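Local coordinates for ESAT-6/WXG100 secretion system protein (PDB 7JQE) that forms the extracellular region of EsaA, a subunit of the bacterial type VIIb secretion system, and probably takes part in exporting toxins across the cell envelope, at residues A[109-112]-A[113-116]; A[416-419]-A[420-424]; A[461-464]-A[465-469]. All coordinates share one frame; numbering follows the deposited sequence.

Contact 1: residues A[109-112]-A[113-116]; sequences VENA and RTEL
Arg113 lies back along the helix beside Glu110, its guanidinium NH2 resting 3.9 Å from Glu110 CG, so that the arginine meets the aliphatic part of the glutamate and not its carboxylate. The two chains run side by side, pointing the same way, with their end groups turned 38° against each other. A bend at chi3 (-55°) swings the guanidinium toward the start of the helix, where it also reaches Val109 CG1, 4.3 Å from NH1. The opposite charges remain apart, Glu110 OE2 standing 4.9 Å from Arg113 NH2; the carboxylate is paired instead with Arg106, one turn earlier in helix 102-135.

The tight side of these two turns carries Val109, Ala112 and Leu116. Leu116 CG sits 3.3 Å from Ala112 O, the same carbonyl that receives Leu116 N at 3.0 Å. All three residues pack against the second subunit, Val109 and Leu116 each on its own copy there, while Leu116 also touches Leu486 and Ile490 of helix 462-491. Asn111, Thr114 and Glu115 make up the looser, exposed side. Here the Asn111 amide and Glu115 carboxylate lie alongside each other with their planes 67° apart, and OD1 is 3.5 Å from OE2, two oxygens that would both be expected to act as acceptors.

The chemistry is thus divided by face: hydrocarbon joins two long helices and two subunits along one flank, whereas the polar flank makes few side-chain contacts within the segments, though Glu115 packs on Thr489 of the second subunit; Arg113 spans the boundary with a greasy stem and a charged end, NH1 weakly hydrogen-bonded to Leu493 O.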
loop_
_atom_site.group_PDB
_atom_site.type_symbol
_atom_site.label_atom_id
_atom_site.label_comp_id
_atom_site.label_asym_id
_atom_site.label_seq_id
_atom_site.Cartn_x
_atom_site.Cartn_y
_atom_site.Cartn_z
ATOM N N VAL A 109 -5.433 35.136 72.580
ATOM C CA VAL A 109 -5.511 33.686 72.427
ATOM C C VAL A 109 -6.787 33.295 71.697
ATOM O O VAL A 109 -6.772 32.449 70.794
ATOM C CB VAL A 109 -5.411 32.995 73.800
ATOM C CG1 VAL A 109 -5.872 31.550 73.698
ATOM C CG2 VAL A 109 -3.986 33.068 74.326
ATOM N N GLU A 110 -7.916 33.901 72.073
ATOM C CA GLU A 110 -9.167 33.609 71.384
ATOM C C GLU A 110 -9.157 34.133 69.955
ATOM O O GLU A 110 -9.768 33.523 69.070
ATOM C CB GLU A 110 -10.343 34.195 72.164
ATOM C CG GLU A 110 -10.563 33.537 73.513
ATOM C CD GLU A 110 -11.490 34.336 74.407
ATOM O OE1 GLU A 110 -12.133 35.282 73.904
ATOM O OE2 GLU A 110 -11.572 34.025 75.615
ATOM N N ASN A 111 -8.479 35.255 69.707
ATOM C CA ASN A 111 -8.355 35.744 68.338
ATOM C C ASN A 111 -7.499 34.802 67.498
ATOM O O ASN A 111 -7.754 34.616 66.303
ATOM C CB ASN A 111 -7.771 37.155 68.331
ATOM C CG ASN A 111 -7.894 37.829 66.976
ATOM O OD1 ASN A 111 -7.140 37.532 66.048
ATOM N ND2 ASN A 111 -8.853 38.739 66.858
ATOM N N ALA A 112 -6.473 34.204 68.108
ATOM C CA ALA A 112 -5.696 33.185 67.414
ATOM C C ALA A 112 -6.539 31.945 67.149
ATOM O O ALA A 112 -6.409 31.306 66.099
ATOM C CB ALA A 112 -4.451 32.831 68.227
ATOM N N ARG A 113 -7.414 31.593 68.092
ATOM C CA ARG A 113 -8.277 30.432 67.904
ATOM C C ARG A 113 -9.222 30.633 66.727
ATOM O O ARG A 113 -9.469 29.700 65.953
ATOM C CB ARG A 113 -9.061 30.160 69.186
ATOM C CG ARG A 113 -10.027 28.991 69.116
ATOM C CD ARG A 113 -10.843 28.924 70.399
ATOM N NE ARG A 113 -9.978 28.869 71.574
ATOM C CZ ARG A 113 -10.322 29.308 72.780
ATOM N NH1 ARG A 113 -9.467 29.219 73.789
ATOM N NH2 ARG A 113 -11.518 29.845 72.978
ATOM N N THR A 114 -9.761 31.844 66.573
ATOM C CA THR A 114 -10.674 32.106 65.465
ATOM C C THR A 114 -9.928 32.186 64.137
ATOM O O THR A 114 -10.451 31.759 63.100
ATOM C CB THR A 114 -11.461 33.392 65.723
ATOM O OG1 THR A 114 -12.179 33.762 64.541
ATOM C CG2 THR A 114 -10.529 34.521 66.118
ATOM N N GLU A 115 -8.708 32.729 64.147
ATOM C CA GLU A 115 -7.891 32.718 62.937
ATOM C C GLU A 115 -7.656 31.292 62.457
ATOM O O GLU A 115 -7.833 30.984 61.273
ATOM C CB GLU A 115 -6.560 33.425 63.193
ATOM C CG GLU A 115 -6.677 34.888 63.599
ATOM C CD GLU A 115 -7.167 35.775 62.470
ATOM O OE1 GLU A 115 -7.701 35.237 61.477
ATOM O OE2 GLU A 115 -7.012 37.012 62.578
ATOM N N LEU A 116 -7.260 30.402 63.371
ATOM C CA LEU A 116 -6.999 29.019 62.988
ATOM C C LEU A 116 -8.259 28.339 62.468
ATOM O O LEU A 116 -8.190 27.504 61.559
ATOM C CB LEU A 116 -6.419 28.243 64.169
ATOM C CG LEU A 116 -5.031 28.688 64.635
ATOM C CD1 LEU A 116 -4.507 27.773 65.735
ATOM C CD2 LEU A 116 -4.064 28.741 63.460
#

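Contact 2: residues A[416-419]-A[420-424]; sequences IDTA and SAMIQ. With EDO (1,2-ethanediol), chain H; EDO (1,2-ethanediol), chain F.
A buried turn of helix 396-427, close to the centre of the elongated chain and lying against the second subunit, provides the setting in which Thr418 and Met422 meet. Met422, present as selenomethionine, runs extended beyond CG, and its terminal CE comes alongside the Thr418 methyl, 3.7 Å from CG2. The two side chains point the same way, one turn apart, and together face Leu199 of helix 191-200. With chi1 at -64°, the threonine splits its branches: CG2 stands anti to the backbone N and meets the methionine, while OG1 lies beside that N and reaches back to the carbonyl of Ser414. The same hydroxyl is hydrogen-bonded to O2 of an ethanediol molecule (chain F), 3.0 Å from OG1, probably picked up from the crystallisation liquor and also bonded to Lys234 NZ of the second subunit.

On another flank Ile423 lays CG1 3.1 Å from Ala419 O, the carbonyl that accepts Ile423 N in a nearly straight bond (2.9 Å, 176° at the hydrogen). Ser420 CB lies equally near Ile416 O, at 3.1 Å. Both Ser420 and Ile423 pack on helix 225-244, which also supplies Lys234 as the salt-bridge partner of Asp417. Across the subunit boundary Asp417 packs on its own counterpart, and Met422 meets Gln424 of the second subunit.

Two like charges packed close together at a buried interface would probably be costly; the salt bridge to Lys234, helped by weak hydrogen bonds to Tyr231 and to Ser414 of the second subunit, may offset that cost. The turn thus combines methyl packing on one flank with a carboxylate charge probably balanced by Lys234 at the dimer boundary.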
loop_
_atom_site.group_PDB
_atom_site.type_symbol
_atom_site.label_atom_id
_atom_site.label_comp_id
_atom_site.label_asym_id
_atom_site.label_seq_id
_atom_site.Cartn_x
_atom_site.Cartn_y
_atom_site.Cartn_z
ATOM N N ILE A 416 -3.787 0.532 -10.267
ATOM C CA ILE A 416 -4.852 -0.074 -9.472
ATOM C C ILE A 416 -4.268 -0.795 -8.267
ATOM O O ILE A 416 -4.792 -0.696 -7.150
ATOM C CB ILE A 416 -5.695 -1.023 -10.343
ATOM C CG1 ILE A 416 -6.513 -0.233 -11.367
ATOM C CG2 ILE A 416 -6.589 -1.900 -9.484
ATOM C CD1 ILE A 416 -6.900 -1.046 -12.587
ATOM N N ASP A 417 -3.171 -1.532 -8.469
ATOM C CA ASP A 417 -2.590 -2.290 -7.364
ATOM C C ASP A 417 -2.002 -1.362 -6.309
ATOM O O ASP A 417 -2.215 -1.566 -5.108
ATOM C CB ASP A 417 -1.523 -3.254 -7.888
ATOM C CG ASP A 417 -2.117 -4.506 -8.517
ATOM O OD1 ASP A 417 -3.090 -5.057 -7.957
ATOM O OD2 ASP A 417 -1.607 -4.939 -9.572
ATOM N N THR A 418 -1.266 -0.337 -6.738
ATOM C CA THR A 418 -0.640 0.579 -5.795
ATOM C C THR A 418 -1.684 1.297 -4.948
ATOM O O THR A 418 -1.650 1.237 -3.716
ATOM C CB THR A 418 0.233 1.583 -6.546
ATOM O OG1 THR A 418 1.310 0.884 -7.181
ATOM C CG2 THR A 418 0.804 2.625 -5.578
ATOM N N ALA A 419 -2.633 1.973 -5.597
ATOM C CA ALA A 419 -3.618 2.752 -4.855
ATOM C C ALA A 419 -4.476 1.866 -3.960
ATOM O O ALA A 419 -4.777 2.232 -2.818
ATOM C CB ALA A 419 -4.494 3.544 -5.819
ATOM N N SER A 420 -4.888 0.700 -4.458
ATOM C CA SER A 420 -5.700 -0.191 -3.636
ATOM C C SER A 420 -4.936 -0.651 -2.403
ATOM O O SER A 420 -5.515 -0.774 -1.317
ATOM C CB SER A 420 -6.157 -1.397 -4.450
ATOM O OG SER A 420 -7.067 -2.187 -3.708
ATOM N N ALA A 421 -3.637 -0.923 -2.550
ATOM C CA ALA A 421 -2.845 -1.368 -1.409
ATOM C C ALA A 421 -2.669 -0.248 -0.393
ATOM O O ALA A 421 -2.699 -0.493 0.819
ATOM C CB ALA A 421 -1.488 -1.886 -1.877
HETATM N N MSE A 422 -2.483 0.983 -0.862
HETATM C CA MSE A 422 -2.398 2.132 0.027
HETATM C C MSE A 422 -3.685 2.256 0.827
HETATM O O MSE A 422 -3.661 2.330 2.054
HETATM C CB MSE A 422 -2.140 3.411 -0.762
HETATM C CG MSE A 422 -0.756 3.496 -1.374
HETATM SE SE MSE A 422 -0.553 5.085 -2.495
HETATM C CE MSE A 422 1.377 5.003 -2.775
ATOM N N ILE A 423 -4.816 2.264 0.120
ATOM C CA ILE A 423 -6.108 2.351 0.793
ATOM C C ILE A 423 -6.262 1.213 1.794
ATOM O O ILE A 423 -6.665 1.423 2.944
ATOM C CB ILE A 423 -7.250 2.355 -0.236
ATOM C CG1 ILE A 423 -7.105 3.555 -1.175
ATOM C CG2 ILE A 423 -8.592 2.381 0.468
ATOM C CD1 ILE A 423 -8.093 3.556 -2.344
ATOM N N GLN A 424 -5.938 -0.011 1.373
ATOM C CA GLN A 424 -6.059 -1.163 2.261
ATOM C C GLN A 424 -5.252 -0.974 3.544
ATOM O O GLN A 424 -5.706 -1.344 4.633
ATOM C CB GLN A 424 -5.601 -2.423 1.530
ATOM C CG GLN A 424 -5.546 -3.661 2.396
ATOM C CD GLN A 424 -4.992 -4.863 1.653
ATOM O OE1 GLN A 424 -4.384 -4.725 0.592
ATOM N NE2 GLN A 424 -5.198 -6.050 2.209
HETATM C C1 EDO H . -2.562 -4.668 5.494
HETATM O O1 EDO H . -2.673 -5.659 6.519
HETATM C C2 EDO H . -3.927 -4.016 5.294
HETATM O O2 EDO H . -4.433 -3.522 6.542
HETATM C C1 EDO F . 3.943 3.559 -11.039
HETATM O O1 EDO F . 4.999 3.531 -10.069
HETATM C C2 EDO F . 2.590 3.561 -10.335
HETATM O O2 EDO F . 2.453 2.366 -9.556
#

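Contact 3: residues A[461-464]-A[465-469]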
loop_
_atom_site.group_PDB
_atom_site.type_symbol
_atom_site.label_atom_id
_atom_site.label_comp_id
_atom_site.label_asym_id
_atom_site.label_seq_id
_atom_site.Cartn_x
_atom_site.Cartn_y
_atom_site.Cartn_z
ATOM N N ASP A 461 -1.392 3.864 29.980
ATOM C CA ASP A 461 -0.737 2.748 30.649
ATOM C C ASP A 461 -1.223 2.606 32.088
ATOM O O ASP A 461 -1.500 3.591 32.776
ATOM C CB ASP A 461 0.779 2.933 30.625
ATOM C CG ASP A 461 1.526 1.630 30.828
ATOM O OD1 ASP A 461 1.810 0.947 29.822
ATOM O OD2 ASP A 461 1.826 1.286 31.991
ATOM N N GLY A 462 -1.319 1.355 32.545
ATOM C CA GLY A 462 -1.754 1.102 33.906
ATOM C C GLY A 462 -0.774 1.594 34.952
ATOM O O GLY A 462 -1.181 2.015 36.038
ATOM N N LEU A 463 0.525 1.551 34.647
ATOM C CA LEU A 463 1.520 2.022 35.605
ATOM C C LEU A 463 1.387 3.520 35.843
ATOM O O LEU A 463 1.565 3.995 36.970
ATOM C CB LEU A 463 2.925 1.672 35.112
ATOM C CG LEU A 463 4.104 2.084 35.999
ATOM C CD1 LEU A 463 3.952 1.534 37.413
ATOM C CD2 LEU A 463 5.420 1.632 35.383
ATOM N N ASP A 464 1.077 4.282 34.790
ATOM C CA ASP A 464 0.864 5.716 34.957
ATOM C C ASP A 464 -0.333 5.989 35.855
ATOM O O ASP A 464 -0.289 6.890 36.704
ATOM C CB ASP A 464 0.677 6.386 33.595
ATOM C CG ASP A 464 1.993 6.609 32.866
ATOM O OD1 ASP A 464 3.062 6.363 33.466
ATOM O OD2 ASP A 464 1.958 7.031 31.689
ATOM N N VAL A 465 -1.414 5.225 35.682
ATOM C CA VAL A 465 -2.576 5.382 36.552
ATOM C C VAL A 465 -2.210 5.044 37.992
ATOM O O VAL A 465 -2.653 5.709 38.935
ATOM C CB VAL A 465 -3.748 4.519 36.048
ATOM C CG1 VAL A 465 -4.857 4.467 37.092
ATOM C CG2 VAL A 465 -4.276 5.062 34.727
ATOM N N THR A 466 -1.398 4.003 38.184
ATOM C CA THR A 466 -0.975 3.635 39.532
ATOM C C THR A 466 -0.164 4.753 40.173
ATOM O O THR A 466 -0.434 5.160 41.309
ATOM C CB THR A 466 -0.163 2.339 39.495
ATOM O OG1 THR A 466 -1.049 1.219 39.380
ATOM C CG2 THR A 466 0.673 2.202 40.761
ATOM N N ASN A 467 0.840 5.263 39.457
ATOM C CA ASN A 467 1.685 6.319 40.009
ATOM C C ASN A 467 0.900 7.607 40.222
ATOM O O ASN A 467 1.160 8.346 41.180
ATOM C CB ASN A 467 2.887 6.557 39.096
ATOM C CG ASN A 467 3.908 5.439 39.178
ATOM O OD1 ASN A 467 3.946 4.687 40.154
ATOM N ND2 ASN A 467 4.749 5.329 38.158
ATOM N N PHE A 468 -0.062 7.896 39.342
ATOM C CA PHE A 468 -0.927 9.055 39.547
ATOM C C PHE A 468 -1.784 8.873 40.792
ATOM O O PHE A 468 -1.929 9.796 41.602
ATOM C CB PHE A 468 -1.803 9.273 38.313
ATOM C CG PHE A 468 -2.442 10.633 38.240
ATOM C CD1 PHE A 468 -1.671 11.768 38.049
ATOM C CD2 PHE A 468 -3.818 10.771 38.321
ATOM C CE1 PHE A 468 -2.260 13.019 37.962
ATOM C CE2 PHE A 468 -4.409 12.017 38.233
ATOM C CZ PHE A 468 -3.627 13.143 38.055
ATOM N N LYS A 469 -2.359 7.680 40.957
ATOM C CA LYS A 469 -3.107 7.372 42.168
ATOM C C LYS A 469 -2.230 7.536 43.404
ATOM O O LYS A 469 -2.679 8.062 44.430
ATOM C CB LYS A 469 -3.661 5.948 42.077
ATOM C CG LYS A 469 -4.605 5.544 43.196
ATOM C CD LYS A 469 -4.904 4.052 43.157
ATOM C CE LYS A 469 -5.969 3.674 44.176
ATOM N NZ LYS A 469 -6.258 2.214 44.172
#
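Val465 begins the second segment, one turn beyond the N-cap Asp461 of helix 462-491: its N makes a weak bond to Asp461 O, 3.3 Å away, and its CG2 sits 3.7 Å from the same oxygen. Asp461 caps through OD2, which accepts Leu463 N at 3.0 Å on the anti side of the carboxylate, 24° out of plane. Thr466 follows, with N bonded to Gly462 O at 2.9 Å; its hydroxyl, held beside the backbone N by a chi1 of -79°, adds a weak bond to that carbonyl. At Asn467 the side chains cross obliquely, Leu463 CD1 lying 3.9 Å from ND2, a methyl against an amide. Phe468 then puts CB 3.2 Å from Asp464 O and sends its ring away to Tyr134 and to Val172 and Leu176 of helix 169-179. Lys469 also leads off, toward Val172.

Asp464, buried at the start of the helix, is gripped by backbone N-H groups of Ser183 and, weakly, Glu182 of the second subunit. Two acidic residues in the opening turn suit the positive end of the helix dipole, which would be expected to stabilise their charge: one caps the helix, the other ties it to the neighbouring chain.

The three contacts illustrate how one-turn interactions recur along a very elongated chain. Contacts 1 and 3 belong to helices 102-135 and 462-491, which pack together; their centres are about 42 Å apart, and the far end of helix 462-491 supplies Leu486 and Ile490 against contact 1. The centre of contact 2 lies about 41 Å from that of contact 3 and about 78 Å from that of contact 1. Each meets the second subunit: mostly by hydrocarbon in contact 1, where Asp417 packs on its counterpart in contact 2, and through a helix start in contact 3. Ethanediol, probably from the crystallisation liquor, lies beside Thr418 in contact 2 and about 4 Å from the Asn467 side chain in contact 3.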